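Putative gdp-fucose protein o-fucosyltransferase 1 (Caenorhabditis elegans, PDB 3ZY3) is a putative protein O-fucosyltransferase 1 of the GT-B clan, modelled here with GDP bound. Local coordinates at residues E269-K274 with E298-Y303. Numbering follows the deposited sequence.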
ATOM      1  N   GLU A 269     -17.716 -21.887  -0.547  1.00 17.56           N
ATOM      2  CA  GLU A 269     -18.907 -21.792   0.319  1.00 18.01           C
ATOM      3  C   GLU A 269     -19.247 -20.345   0.658  1.00 18.05           C
ATOM      4  O   GLU A 269     -20.417 -19.929   0.615  1.00 17.96           O
ATOM      5  CB  GLU A 269     -18.709 -22.589   1.611  1.00 19.65           C
ATOM      6  CG  GLU A 269     -18.928 -24.078   1.463  1.00 22.55           C
ATOM      7  CD  GLU A 269     -18.403 -24.873   2.672  1.00 25.94           C
ATOM      8  OE1 GLU A 269     -17.780 -24.282   3.586  1.00 26.57           O
ATOM      9  OE2 GLU A 269     -18.600 -26.104   2.692  1.00 29.25           O
ATOM     10  N   GLN A 270     -18.206 -19.570   0.964  1.00 17.12           N
ATOM     11  CA  GLN A 270     -18.356 -18.163   1.317  1.00 17.15           C
ATOM     12  C   GLN A 270     -18.696 -17.252   0.143  1.00 16.57           C
ATOM     13  O   GLN A 270     -19.448 -16.296   0.309  1.00 16.80           O
ATOM     14  CB  GLN A 270     -17.114 -17.693   2.073  1.00 17.52           C
ATOM     15  CG  GLN A 270     -16.969 -18.514   3.357  1.00 19.14           C
ATOM     16  CD  GLN A 270     -15.710 -18.195   4.138  1.00 22.05           C
ATOM     17  OE1 GLN A 270     -15.402 -17.033   4.396  1.00 21.13           O
ATOM     18  NE2 GLN A 270     -14.990 -19.242   4.545  1.00 22.78           N
ATOM     19  N   ILE A 271     -18.194 -17.573  -1.045  1.00 15.93           N
ATOM     20  CA  ILE A 271     -18.604 -16.860  -2.270  1.00 14.69           C
ATOM     21  C   ILE A 271     -20.092 -17.088  -2.496  1.00 15.07           C
ATOM     22  O   ILE A 271     -20.844 -16.132  -2.742  1.00 14.49           O
ATOM     23  CB  ILE A 271     -17.847 -17.355  -3.547  1.00 14.55           C
ATOM     24  CG1 ILE A 271     -16.321 -17.245  -3.422  1.00 17.43           C
ATOM     25  CG2 ILE A 271     -18.346 -16.642  -4.794  1.00 13.40           C
ATOM     26  CD1 ILE A 271     -15.838 -16.007  -2.920  1.00 21.65           C
ATOM     27  N   VAL A 272     -20.520 -18.340  -2.371  1.00 14.49           N
ATOM     28  CA  VAL A 272     -21.933 -18.671  -2.540  1.00 16.10           C
ATOM     29  C   VAL A 272     -22.777 -17.885  -1.530  1.00 16.13           C
ATOM     30  O   VAL A 272     -23.776 -17.278  -1.902  1.00 16.57           O
ATOM     31  CB  VAL A 272     -22.196 -20.194  -2.515  1.00 16.47           C
ATOM     32  CG1 VAL A 272     -23.693 -20.495  -2.454  1.00 17.38           C
ATOM     33  CG2 VAL A 272     -21.540 -20.865  -3.753  1.00 17.94           C
ATOM     34  N   GLU A 273     -22.331 -17.866  -0.278  1.00 16.49           N
ATOM     35  CA  GLU A 273     -23.024 -17.162   0.794  1.00 17.96           C
ATOM     36  C   GLU A 273     -23.155 -15.682   0.438  1.00 16.72           C
ATOM     37  O   GLU A 273     -24.235 -15.110   0.508  1.00 15.92           O
ATOM     38  CB  GLU A 273     -22.267 -17.329   2.117  1.00 18.84           C
ATOM     39  CG  GLU A 273     -22.996 -16.742   3.344  1.00 24.22           C
ATOM     40  CD  GLU A 273     -22.094 -16.618   4.580  1.00 29.75           C
ATOM     41  OE1 GLU A 273     -21.012 -17.264   4.624  1.00 29.70           O
ATOM     42  OE2 GLU A 273     -22.478 -15.869   5.505  1.00 30.43           O
ATOM     43  N   LYS A 274     -22.048 -15.072   0.037  1.00 16.02           N
ATOM     44  CA  LYS A 274     -22.037 -13.643  -0.242  1.00 15.73           C
ATOM     45  C   LYS A 274     -22.859 -13.310  -1.477  1.00 16.17           C
ATOM     46  O   LYS A 274     -23.522 -12.264  -1.502  1.00 16.33           O
ATOM     47  CB  LYS A 274     -20.593 -13.123  -0.361  1.00 15.58           C
ATOM     48  CG  LYS A 274     -19.813 -13.310   0.939  1.00 16.89           C
ATOM     49  CD  LYS A 274     -20.429 -12.546   2.068  1.00 20.89           C
ATOM     50  CE  LYS A 274     -19.618 -12.674   3.360  1.00 24.61           C
ATOM     51  NZ  LYS A 274     -20.419 -12.174   4.497  1.00 25.89           N
ATOM     52  N   GLU A 298     -18.591 -23.727 -11.319  1.00 15.93           N
ATOM     53  CA  GLU A 298     -19.263 -24.988 -11.001  1.00 16.86           C
ATOM     54  C   GLU A 298     -20.117 -24.806  -9.731  1.00 15.71           C
ATOM     55  O   GLU A 298     -21.277 -25.233  -9.673  1.00 15.76           O
ATOM     56  CB  GLU A 298     -18.233 -26.128 -10.873  1.00 17.13           C
ATOM     57  CG  GLU A 298     -18.765 -27.394 -10.163  1.00 22.59           C
ATOM     58  CD  GLU A 298     -17.738 -28.550 -10.033  1.00 29.13           C
ATOM     59  OE1 GLU A 298     -16.735 -28.424  -9.284  1.00 31.64           O
ATOM     60  OE2 GLU A 298     -17.974 -29.608 -10.651  1.00 32.61           O
ATOM     61  N   ALA A 299     -19.548 -24.151  -8.726  1.00 14.46           N
ATOM     62  CA  ALA A 299     -20.248 -23.901  -7.471  1.00 14.51           C
ATOM     63  C   ALA A 299     -21.446 -22.926  -7.639  1.00 14.86           C
ATOM     64  O   ALA A 299     -22.463 -23.029  -6.927  1.00 14.79           O
ATOM     65  CB  ALA A 299     -19.246 -23.363  -6.428  1.00 14.12           C
ATOM     66  N   LEU A 300     -21.315 -21.997  -8.580  1.00 14.69           N
ATOM     67  CA  LEU A 300     -22.358 -20.993  -8.834  1.00 15.65           C
ATOM     68  C   LEU A 300     -23.433 -21.436  -9.817  1.00 16.54           C
ATOM     69  O   LEU A 300     -24.455 -20.762  -9.961  1.00 17.67           O
ATOM     70  CB  LEU A 300     -21.723 -19.720  -9.376  1.00 15.01           C
ATOM     71  CG  LEU A 300     -20.784 -18.958  -8.469  1.00 15.10           C
ATOM     72  CD1 LEU A 300     -20.200 -17.811  -9.265  1.00 12.06           C
ATOM     73  CD2 LEU A 300     -21.514 -18.492  -7.241  1.00 15.17           C
ATOM     74  N   LYS A 301     -23.217 -22.571 -10.472  1.00 16.80           N
ATOM     75  CA  LYS A 301     -24.136 -23.067 -11.523  1.00 18.96           C
ATOM     76  C   LYS A 301     -25.579 -23.271 -11.035  1.00 18.66           C
ATOM     77  O   LYS A 301     -26.506 -22.944 -11.775  1.00 20.06           O
ATOM     78  CB  LYS A 301     -23.593 -24.353 -12.168  1.00 19.22           C
ATOM     79  CG  LYS A 301     -24.156 -24.653 -13.542  1.00 23.57           C
ATOM     80  CD  LYS A 301     -23.706 -26.013 -14.035  1.00 28.02           C
ATOM     81  CE  LYS A 301     -24.547 -26.484 -15.251  1.00 30.60           C
ATOM     82  NZ  LYS A 301     -24.602 -27.987 -15.302  1.00 32.74           N
ATOM     83  N   PRO A 302     -25.782 -23.804  -9.799  1.00 18.31           N
ATOM     84  CA  PRO A 302     -27.178 -23.919  -9.317  1.00 18.67           C
ATOM     85  C   PRO A 302     -27.896 -22.587  -9.233  1.00 19.11           C
ATOM     86  O   PRO A 302     -29.136 -22.562  -9.205  1.00 20.01           O
ATOM     87  CB  PRO A 302     -27.022 -24.537  -7.909  1.00 17.90           C
ATOM     88  CG  PRO A 302     -25.665 -25.240  -7.951  1.00 18.58           C
ATOM     89  CD  PRO A 302     -24.825 -24.382  -8.840  1.00 17.70           C
ATOM     90  N   TYR A 303     -27.122 -21.499  -9.210  1.00 18.38           N
ATOM     91  CA  TYR A 303     -27.631 -20.141  -9.020  1.00 19.12           C
ATOM     92  C   TYR A 303     -27.623 -19.327 -10.313  1.00 19.26           C
ATOM     93  O   TYR A 303     -28.057 -18.169 -10.324  1.00 20.36           O
ATOM     94  CB  TYR A 303     -26.866 -19.452  -7.863  1.00 18.42           C
ATOM     95  CG  TYR A 303     -26.731 -20.406  -6.689  1.00 17.73           C
ATOM     96  CD1 TYR A 303     -27.863 -20.859  -6.023  1.00 17.02           C
ATOM     97  CD2 TYR A 303     -25.483 -20.910  -6.297  1.00 17.85           C
ATOM     98  CE1 TYR A 303     -27.779 -21.770  -4.979  1.00 18.49           C
ATOM     99  CE2 TYR A 303     -25.372 -21.828  -5.245  1.00 18.78           C
ATOM    100  CZ  TYR A 303     -26.525 -22.242  -4.579  1.00 19.55           C
ATOM    101  OH  TYR A 303     -26.458 -23.149  -3.545  1.00 18.42           O
TER
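The backbone oxygen of L300 accepts the N-H of Y303, with Y303 N to L300 O at 2.9 Å, an i to i+3 bond that closes the 3-10 turn following helix 293-300. This turn brings the tyrosine ring back to V272 on helix 264-278. A chi1 of -45° sets Y303 CG beside its own backbone N and anti to the carbonyl carbon, a rotation that goes with the ring meeting the valine through CE2. P302 CB sits 3.9 Å above the ring plane and over its centre, so the preceding proline packs on one face of the tyrosine. V272 CG1 meets the ring obliquely, coming to 3.5 Å from Y303 CE2, and the two side chains cross at about a right angle.

The valine serves two directions because its methyls diverge. CG1 is anti to the backbone N (chi1 170°) and is the branch that touches the tyrosine. CG2, anti to the carbonyl carbon, lies 4.3 Å from A299 CB. The same methyl is 4.2 Å from L300 CD2. Deeper in, I271 CG2 reaches L300 CD2 at 4.4 Å, although the end of the isoleucine, CD1, leads away. The closest CA pair, V272 and L300, is 6.7 Å apart.

Both helices pack on the parallel sheet of a Rossmann-like domain, flanking strand 282-287 in sequence; I271 and L300 each touch V283 of that strand. I271 also touches F357, while Q270 OE1 is hydrogen-bonded to G358 N, tying helix 264-278 to the C-terminal loop.

No hydrogen bond or salt bridge links the two segments. Apolar packing therefore joins these neighbouring helices, grading from buried I271 and L300 beside the sheet to the exposed tyrosine at the surface.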